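Local coordinates for DUF3887 domain-containing protein (PDB 4HYZ), which is of unknown function but is made with a signal peptide and is probably a membrane-anchored lipoprotein of the DUF3887 family, at the interface of chains A and B. Sequence-based numbering; all coordinates share one arbitrary frame. Chains: chain A/B, Uncharacterized protein.

The interface of chains A and B. Residues chain A 6, 72-74; chain B 3, 5, 74.
B:Lys5 reaches across to A:Tyr73 on strand 65-78 of chain A and sets its terminal amine against the backbone carbonyl, in a two-fold symmetric interface between two copies of this DUF3887-family domain; the pairing may or may not be the biological one. The polar part is a hydrogen bond from B:Lys5 NZ to the carbonyl oxygen A:Tyr73 O, 2.8 Å long. The amine lies in the carbonyl plane, with a C=O...N angle of 154°. An extended chain beyond CG (chi2 170°) carries the amine this far, while the ring of A:Tyr73 points away from the contact. The carboxylate of A:Glu6 turns away, its OE1 6.2 Å from B:Lys5 NZ, so any attraction between the opposite charges is probably weak and long-range.

Apolar contacts gather at the far end of the lysine chain, on CE. A:Thr72 meets it tip to tip, its methyl CG2 3.7 Å from B:Lys5 CE, whereas A:Leu74 runs past in the opposite direction and sets CD2 4.0 Å from the same carbon. An alanine in place of B:Lys5 would probably leave the A:Tyr73 carbonyl without its cross-chain donor and a gap beside A:Thr72 CG2 and A:Leu74 CD2.

On strand 2-4, B:Ile3 crosses A:Thr72 at a slant. With A:Thr72 CG2 anti to the backbone N, the methyl faces B:Ile3 CG2 at 3.8 Å, and the hydroxyl OG1 lies 3.5 Å from B:Ile3 CB. Near the two-fold axis, B:Leu74 CD2 approaches A:Leu74 CD2 more loosely, at 4.4 Å.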
loop_
_atom_site.group_PDB
_atom_site.type_symbol
_atom_site.label_atom_id
_atom_site.label_comp_id
_atom_site.label_asym_id
_atom_site.label_seq_id
_atom_site.Cartn_x
_atom_site.Cartn_y
_atom_site.Cartn_z
ATOM N N GLU A 6 -3.846 4.432 -0.475
ATOM C CA GLU A 6 -3.451 5.859 -0.304
ATOM C C GLU A 6 -4.714 6.680 -0.397
ATOM O O GLU A 6 -5.763 6.128 -0.714
ATOM C CB GLU A 6 -2.404 6.338 -1.353
ATOM C CG GLU A 6 -2.913 6.303 -2.807
ATOM C CD GLU A 6 -2.854 4.934 -3.453
ATOM O OE1 GLU A 6 -1.812 4.248 -3.319
ATOM O OE2 GLU A 6 -3.854 4.539 -4.090
ATOM N N THR A 72 -2.063 6.251 9.059
ATOM C CA THR A 72 -2.049 5.374 7.876
ATOM C C THR A 72 -3.210 5.812 6.993
ATOM O O THR A 72 -4.339 5.789 7.451
ATOM C CB THR A 72 -2.162 3.887 8.264
ATOM O OG1 THR A 72 -1.151 3.554 9.201
ATOM C CG2 THR A 72 -2.119 2.979 7.067
ATOM N N TYR A 73 -2.952 6.166 5.741
ATOM C CA TYR A 73 -3.958 6.690 4.817
ATOM C C TYR A 73 -4.440 5.649 3.830
ATOM O O TYR A 73 -3.659 4.877 3.299
ATOM C CB TYR A 73 -3.405 7.936 4.071
ATOM C CG TYR A 73 -2.993 9.028 5.038
ATOM C CD1 TYR A 73 -3.928 9.936 5.534
ATOM C CD2 TYR A 73 -1.682 9.121 5.505
ATOM C CE1 TYR A 73 -3.565 10.925 6.449
ATOM C CE2 TYR A 73 -1.307 10.113 6.421
ATOM C CZ TYR A 73 -2.254 11.022 6.877
ATOM O OH TYR A 73 -1.924 12.001 7.793
ATOM N N LEU A 74 -5.748 5.642 3.578
ATOM C CA LEU A 74 -6.385 4.699 2.662
ATOM C C LEU A 74 -7.470 5.429 1.911
ATOM O O LEU A 74 -7.733 6.603 2.164
ATOM C CB LEU A 74 -6.975 3.484 3.429
ATOM C CG LEU A 74 -6.010 2.610 4.260
ATOM C CD1 LEU A 74 -6.789 1.680 5.187
ATOM C CD2 LEU A 74 -5.182 1.705 3.351
ATOM N N ILE B 3 0.383 -0.759 11.233
ATOM C CA ILE B 3 -0.650 -0.988 10.232
ATOM C C ILE B 3 0.124 -1.315 8.979
ATOM O O ILE B 3 1.039 -0.558 8.609
ATOM C CB ILE B 3 -1.644 0.178 10.032
ATOM C CG1 ILE B 3 -2.269 0.620 11.374
ATOM C CG2 ILE B 3 -2.722 -0.240 8.969
ATOM C CD1 ILE B 3 -3.277 -0.373 12.024
ATOM N N LYS B 5 0.188 -2.476 4.791
ATOM C CA LYS B 5 -0.558 -2.415 3.525
ATOM C C LYS B 5 -0.308 -3.701 2.698
ATOM O O LYS B 5 -0.382 -3.702 1.471
ATOM C CB LYS B 5 -0.232 -1.135 2.775
ATOM C CG LYS B 5 -1.027 0.061 3.321
ATOM C CD LYS B 5 -0.560 1.387 2.758
ATOM C CE LYS B 5 -1.236 2.506 3.519
ATOM N NZ LYS B 5 -1.141 3.806 2.803
ATOM N N LEU B 74 -4.357 -6.598 3.892
ATOM C CA LEU B 74 -3.784 -5.661 4.855
ATOM C C LEU B 74 -3.291 -6.447 6.044
ATOM O O LEU B 74 -3.464 -7.663 6.113
ATOM C CB LEU B 74 -4.829 -4.601 5.297
ATOM C CG LEU B 74 -5.449 -3.694 4.211
ATOM C CD1 LEU B 74 -6.666 -2.953 4.760
ATOM C CD2 LEU B 74 -4.459 -2.618 3.776
#